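Local coordinates for protein sortase (Actinomyces oris, PDB 5UTT) that probably acts as a sortase-family cysteine transpeptidase that joins surface proteins to the cell envelope; this chain is its sortase domain, at residues A[45-50]-A[76-81]; A[61-64]-A[68-71]. All coordinates share one frame; numbering follows the deposited sequence.

Contact 1 of 2, residues A[45-50]-A[76-81]; sequences MPIMEG and FAIAGH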
ATOM      1  N   MET A  45       7.727  -5.552   3.722  1.00 13.61           N
ATOM      2  CA  MET A  45       7.005  -6.374   2.815  1.00 13.26           C
ATOM      3  C   MET A  45       7.265  -5.979   1.396  1.00 12.33           C
ATOM      4  O   MET A  45       7.023  -4.795   1.018  1.00 11.61           O
ATOM      5  CB  MET A  45       5.519  -6.258   3.164  1.00 13.46           C
ATOM      6  CG  MET A  45       4.617  -7.206   2.421  1.00 14.31           C
ATOM      7  SD  MET A  45       2.949  -7.156   3.101  1.00 15.65           S
ATOM      8  CE  MET A  45       2.109  -8.501   2.248  1.00 15.71           C
ATOM      9  N   PRO A  46       7.748  -6.893   0.564  1.00 11.63           N
ATOM     10  CA  PRO A  46       7.958  -6.514  -0.859  1.00 11.71           C
ATOM     11  C   PRO A  46       6.623  -6.254  -1.535  1.00 11.67           C
ATOM     12  O   PRO A  46       5.614  -6.876  -1.181  1.00 11.13           O
ATOM     13  CB  PRO A  46       8.629  -7.751  -1.485  1.00 12.23           C
ATOM     14  CG  PRO A  46       8.922  -8.637  -0.338  1.00 12.35           C
ATOM     15  CD  PRO A  46       8.025  -8.324   0.775  1.00 12.12           C
ATOM     16  N   ILE A  47       6.619  -5.270  -2.447  1.00 11.34           N
ATOM     17  CA  ILE A  47       5.534  -5.032  -3.340  1.00 11.31           C
ATOM     18  C   ILE A  47       5.898  -5.460  -4.750  1.00 11.74           C
ATOM     19  O   ILE A  47       6.890  -4.972  -5.326  1.00 12.16           O
ATOM     20  CB  ILE A  47       5.147  -3.531  -3.374  1.00 11.12           C
ATOM     21  CG1 ILE A  47       4.861  -3.008  -1.951  1.00 11.13           C
ATOM     22  CG2 ILE A  47       3.912  -3.371  -4.242  1.00 10.78           C
ATOM     23  CD1 ILE A  47       4.781  -1.464  -1.870  1.00 11.63           C
ATOM     24  N   MET A  48       5.073  -6.315  -5.325  1.00 11.98           N
ATOM     25  CA  MET A  48       5.309  -6.836  -6.693  1.00 12.35           C
ATOM     26  C   MET A  48       4.149  -6.566  -7.620  1.00 12.07           C
ATOM     27  O   MET A  48       3.011  -6.438  -7.163  1.00 11.82           O
ATOM     28  CB  MET A  48       5.647  -8.347  -6.655  1.00 13.58           C
ATOM     29  CG  MET A  48       6.938  -8.638  -5.974  1.00 14.99           C
ATOM     30  SD  MET A  48       7.032 -10.414  -5.669  1.00 18.10           S
ATOM     31  CE  MET A  48       8.360 -10.467  -4.489  1.00 18.04           C
ATOM     32  N   GLU A  49       4.405  -6.494  -8.922  1.00 12.11           N
ATOM     33  CA  GLU A  49       3.339  -6.356  -9.899  1.00 12.64           C
ATOM     34  C   GLU A  49       2.457  -7.598  -9.939  1.00 12.43           C
ATOM     35  O   GLU A  49       2.958  -8.725 -10.006  1.00 12.95           O
ATOM     36  CB  GLU A  49       3.927  -6.022 -11.270  1.00 12.83           C
ATOM     37  CG  GLU A  49       2.917  -5.816 -12.385  1.00 13.55           C
ATOM     38  CD  GLU A  49       2.146  -4.508 -12.291  1.00 14.14           C
ATOM     39  OE1 GLU A  49       2.335  -3.733 -11.315  1.00 14.65           O
ATOM     40  OE2 GLU A  49       1.321  -4.292 -13.184  1.00 15.37           O
ATOM     41  N   GLY A  50       1.145  -7.419  -9.885  1.00 12.42           N
ATOM     42  CA  GLY A  50       0.211  -8.561 -10.022  1.00 12.49           C
ATOM     43  C   GLY A  50      -0.335  -9.081  -8.726  1.00 12.40           C
ATOM     44  O   GLY A  50       0.273  -8.889  -7.638  1.00 12.27           O
ATOM     45  N   PHE A  76      -2.734   3.921  -6.528  1.00 11.18           N
ATOM     46  CA  PHE A  76      -1.806   2.762  -6.572  1.00 11.06           C
ATOM     47  C   PHE A  76      -2.362   1.748  -5.576  1.00 10.80           C
ATOM     48  O   PHE A  76      -2.201   1.905  -4.361  1.00 11.08           O
ATOM     49  CB  PHE A  76      -0.400   3.211  -6.214  1.00 11.27           C
ATOM     50  CG  PHE A  76       0.609   2.075  -6.123  1.00 11.52           C
ATOM     51  CD1 PHE A  76       1.153   1.551  -7.273  1.00 11.65           C
ATOM     52  CD2 PHE A  76       1.059   1.623  -4.889  1.00 11.55           C
ATOM     53  CE1 PHE A  76       2.091   0.514  -7.211  1.00 11.56           C
ATOM     54  CE2 PHE A  76       2.007   0.582  -4.812  1.00 11.57           C
ATOM     55  CZ  PHE A  76       2.511   0.043  -5.966  1.00 11.37           C
ATOM     56  N   ALA A  77      -2.987   0.688  -6.053  1.00 10.80           N
ATOM     57  CA  ALA A  77      -3.704  -0.167  -5.146  1.00 10.40           C
ATOM     58  C   ALA A  77      -2.949  -1.477  -5.020  1.00 10.09           C
ATOM     59  O   ALA A  77      -2.421  -2.014  -6.023  1.00  9.85           O
ATOM     60  CB  ALA A  77      -5.107  -0.403  -5.634  1.00 10.65           C
ATOM     61  N   ILE A  78      -2.859  -1.941  -3.798  1.00 10.03           N
ATOM     62  CA  ILE A  78      -2.151  -3.215  -3.540  1.00 10.07           C
ATOM     63  C   ILE A  78      -2.957  -4.144  -2.657  1.00 10.33           C
ATOM     64  O   ILE A  78      -3.626  -3.755  -1.703  1.00 10.25           O
ATOM     65  CB  ILE A  78      -0.738  -2.962  -2.944  1.00 10.45           C
ATOM     66  CG1 ILE A  78      -0.830  -2.186  -1.639  1.00 10.38           C
ATOM     67  CG2 ILE A  78       0.204  -2.277  -3.959  1.00 10.48           C
ATOM     68  CD1 ILE A  78       0.492  -2.048  -0.935  1.00 10.53           C
ATOM     69  N   ALA A  79      -2.844  -5.432  -2.958  1.00 10.69           N
ATOM     70  CA  ALA A  79      -3.507  -6.494  -2.207  1.00 11.15           C
ATOM     71  C   ALA A  79      -2.493  -7.223  -1.358  1.00 11.78           C
ATOM     72  O   ALA A  79      -1.333  -7.361  -1.748  1.00 12.91           O
ATOM     73  CB  ALA A  79      -4.170  -7.472  -3.196  1.00 11.31           C
ATOM     74  N   GLY A  80      -2.919  -7.698  -0.200  1.00 11.77           N
ATOM     75  CA  GLY A  80      -2.120  -8.548   0.647  1.00 12.20           C
ATOM     76  C   GLY A  80      -2.914  -9.581   1.388  1.00 12.09           C
ATOM     77  O   GLY A  80      -4.080  -9.403   1.721  1.00 11.87           O
ATOM     78  N   HIS A  81      -2.299 -10.746   1.585  1.00 12.85           N
ATOM     79  CA  HIS A  81      -2.914 -11.718   2.417  1.00 14.06           C
ATOM     80  C   HIS A  81      -3.025 -11.230   3.863  1.00 13.76           C
ATOM     81  O   HIS A  81      -2.158 -10.558   4.375  1.00 13.52           O
ATOM     82  CB  HIS A  81      -2.073 -12.991   2.410  1.00 15.23           C
ATOM     83  CG  HIS A  81      -2.301 -13.882   1.240  1.00 17.12           C
ATOM     84  ND1 HIS A  81      -3.289 -13.683   0.304  1.00 19.39           N
ATOM     85  CD2 HIS A  81      -1.695 -15.048   0.901  1.00 18.99           C
ATOM     86  CE1 HIS A  81      -3.254 -14.654  -0.593  1.00 19.54           C
ATOM     87  NE2 HIS A  81      -2.315 -15.511  -0.236  1.00 20.12           N
TER
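In Ile47 a chi1 of -54° puts CG1 beside the backbone N and leaves CG2 anti to that N, and this CG2 methyl is the one that reaches both Phe76 and Ile78. Ile78 takes another rotamer: its CG1 is wedged between the backbone N and the carbonyl carbon (chi1 59°), with CG2 anti to the carbonyl carbon and facing the partner. The two CG2 methyls touch where the side chains cross at about a right angle, 3.9 Å between Ile47 CG2 and Ile78 CG2. The same Ile47 methyl touches the far corner of the phenylalanine, with CG2 4.1 Å from Phe76 CZ, and it comes in at the ring's edge, near its plane. Within the second strand, Ile78 CG2 also packs 3.5 Å from Phe76 CE2, so the two methyls and the ring form a closed triangle of apolar contacts. All three residues are buried. Ile29 and Ile144 add further apolar contacts to Phe76, and Leu32 and Leu146 pack on Ile47 and Ile78. The backbones themselves are not paired, since strand 61-63 runs between them: backbone hydrogen bonds join Pro46 and Met48 to Ala61, and Gly62 to Ala79. Side chains thus meet across an intervening strand, all on one buried face of the sheet, as in the hydrophobic interior of the sortase beta-barrel.

Contact 2 of 2, residues A[61-64]-A[68-71]; sequences AGHY and QQLG
His63 leaves strand 61-63 with its CB directed at the loop residues Gln68 and Gln69, and CG stands anti to the backbone N, which carries the imidazole straight out to them. Beyond CG the ring divides. On one branch CD2 passes 3.9 Å from Gln68 O; on the other ND1 is taken by Glu49 OE1, a hydrogen bond that holds the ring's rotation. CE1 is near two oxygens, Gln68 O at 3.3 Å and Gln69 OE1 at 3.6 Å. At the tip, NE2 donates a hydrogen bond to Gln68 O, 2.7 Å away. That bond is short but bent, 132° at the hydrogen, and NE2 lies above the peptide plane, 39° out of it, instead of on a lone pair. Gln69 starts off away from the histidine, but a bend at its second torsion brings the amide back to CE1, its plane 77° from that of the ring. Gln68 sets off away from the ring, and its OE1 accepts a hydrogen bond from Asn75 N. With NE2 donating to a carbonyl and ND1 bonded to Glu49, the imidazole may be protonated and paired with the carboxylate. Phe76 stacks on the ring as well. A buried histidine at a strand end therefore ties down, through a main-chain carbonyl, the long connection between antiparallel strands 61-63 and 74-79 of the sortase beta-barrel.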
ATOM      1  N   ALA A  61       3.053  -7.880  -1.105  1.00 10.83           N
ATOM      2  CA  ALA A  61       1.896  -7.172  -1.534  1.00 10.35           C
ATOM      3  C   ALA A  61       1.896  -7.175  -3.052  1.00  9.84           C
ATOM      4  O   ALA A  61       2.953  -7.110  -3.664  1.00 10.20           O
ATOM      5  CB  ALA A  61       1.953  -5.769  -1.019  1.00 10.33           C
ATOM      6  N   GLY A  62       0.718  -7.247  -3.635  1.00  9.30           N
ATOM      7  CA  GLY A  62       0.577  -7.226  -5.097  1.00  9.22           C
ATOM      8  C   GLY A  62      -0.149  -6.013  -5.689  1.00  9.12           C
ATOM      9  O   GLY A  62      -1.251  -5.673  -5.275  1.00  8.76           O
ATOM     10  N   HIS A  63       0.443  -5.403  -6.708  1.00  9.55           N
ATOM     11  CA  HIS A  63      -0.190  -4.263  -7.346  1.00 10.00           C
ATOM     12  C   HIS A  63      -1.249  -4.713  -8.346  1.00 10.22           C
ATOM     13  O   HIS A  63      -0.967  -5.456  -9.273  1.00 10.39           O
ATOM     14  CB  HIS A  63       0.854  -3.430  -8.054  1.00 10.33           C
ATOM     15  CG  HIS A  63       0.315  -2.223  -8.780  1.00 10.40           C
ATOM     16  ND1 HIS A  63       0.684  -1.956 -10.076  1.00 10.80           N
ATOM     17  CD2 HIS A  63      -0.511  -1.218  -8.407  1.00 10.53           C
ATOM     18  CE1 HIS A  63       0.098  -0.840 -10.481  1.00 10.93           C
ATOM     19  NE2 HIS A  63      -0.613  -0.362  -9.477  1.00 10.62           N
ATOM     20  N   TYR A  64      -2.472  -4.208  -8.156  1.00 10.86           N
ATOM     21  CA  TYR A  64      -3.536  -4.366  -9.146  1.00 11.78           C
ATOM     22  C   TYR A  64      -3.075  -3.773 -10.482  1.00 12.94           C
ATOM     23  O   TYR A  64      -2.753  -2.571 -10.579  1.00 12.93           O
ATOM     24  CB  TYR A  64      -4.834  -3.712  -8.657  1.00 11.71           C
ATOM     25  CG  TYR A  64      -5.554  -4.398  -7.485  1.00 11.60           C
ATOM     26  CD1 TYR A  64      -5.193  -4.150  -6.160  1.00 11.51           C
ATOM     27  CD2 TYR A  64      -6.599  -5.265  -7.724  1.00 11.86           C
ATOM     28  CE1 TYR A  64      -5.871  -4.760  -5.106  1.00 11.80           C
ATOM     29  CE2 TYR A  64      -7.279  -5.894  -6.690  1.00 12.00           C
ATOM     30  CZ  TYR A  64      -6.905  -5.646  -5.394  1.00 12.04           C
ATOM     31  OH  TYR A  64      -7.568  -6.241  -4.334  1.00 12.86           O
ATOM     32  N   GLN A  68      -3.118   2.687 -11.102  1.00 15.13           N
ATOM     33  CA  GLN A  68      -2.032   3.573 -11.471  1.00 14.93           C
ATOM     34  C   GLN A  68      -0.699   3.167 -10.844  1.00 15.39           C
ATOM     35  O   GLN A  68      -0.636   2.333  -9.903  1.00 14.45           O
ATOM     36  CB  GLN A  68      -2.379   5.039 -11.157  1.00 15.08           C
ATOM     37  CG  GLN A  68      -3.382   5.608 -12.119  1.00 15.32           C
ATOM     38  CD  GLN A  68      -4.719   4.944 -12.034  1.00 15.01           C
ATOM     39  OE1 GLN A  68      -5.390   4.995 -10.999  1.00 15.42           O
ATOM     40  NE2 GLN A  68      -5.141   4.341 -13.123  1.00 15.56           N
ATOM     41  N   GLN A  69       0.384   3.690 -11.409  1.00 15.85           N
ATOM     42  CA  GLN A  69       1.707   3.398 -10.907  1.00 16.61           C
ATOM     43  C   GLN A  69       1.995   4.236  -9.657  1.00 17.33           C
ATOM     44  O   GLN A  69       1.348   5.264  -9.388  1.00 17.36           O
ATOM     45  CB  GLN A  69       2.778   3.616 -11.978  1.00 17.48           C
ATOM     46  CG  GLN A  69       2.533   2.916 -13.304  1.00 17.95           C
ATOM     47  CD  GLN A  69       2.237   1.421 -13.163  1.00 18.30           C
ATOM     48  OE1 GLN A  69       2.832   0.713 -12.324  1.00 18.46           O
ATOM     49  NE2 GLN A  69       1.301   0.925 -13.982  1.00 19.40           N
ATOM     50  N   LEU A  70       2.973   3.775  -8.882  1.00 16.95           N
ATOM     51  CA  LEU A  70       3.380   4.466  -7.675  1.00 17.76           C
ATOM     52  C   LEU A  70       3.903   5.874  -7.997  1.00 18.02           C
ATOM     53  O   LEU A  70       4.763   6.074  -8.877  1.00 18.50           O
ATOM     54  CB  LEU A  70       4.431   3.643  -6.942  1.00 17.95           C
ATOM     55  CG  LEU A  70       4.978   4.215  -5.645  1.00 18.23           C
ATOM     56  CD1 LEU A  70       3.890   4.492  -4.628  1.00 18.61           C
ATOM     57  CD2 LEU A  70       6.022   3.244  -5.105  1.00 18.22           C
ATOM     58  N   GLY A  71       3.325   6.846  -7.314  1.00 18.60           N
ATOM     59  CA  GLY A  71       3.608   8.252  -7.590  1.00 19.04           C
ATOM     60  C   GLY A  71       2.728   8.915  -8.618  1.00 19.71           C
ATOM     61  O   GLY A  71       2.727  10.155  -8.696  1.00 19.85           O
TER

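In the fold
From the N terminus, strand 28-33 leads into strand 45-49, where contact 1 begins. The chain then crosses by helix 53-56 to strand 61-63, parallel to 45-49, and enters the loop that contact 2 draws back on that strand's end. It returns antiparallel along 74-79, where contact 1 closes. Contact 2, a short closure, thus lies wholly within the longer loop of contact 1, and the two do not cross. They meet physically: Glu49 of contact 1 joins strand 45-49 to strand 61-63, and Phe76 of contact 1 packs on the Gln68 carbonyl of contact 2. Together they tie three neighbouring strands of the barrel to one another and to a connecting loop.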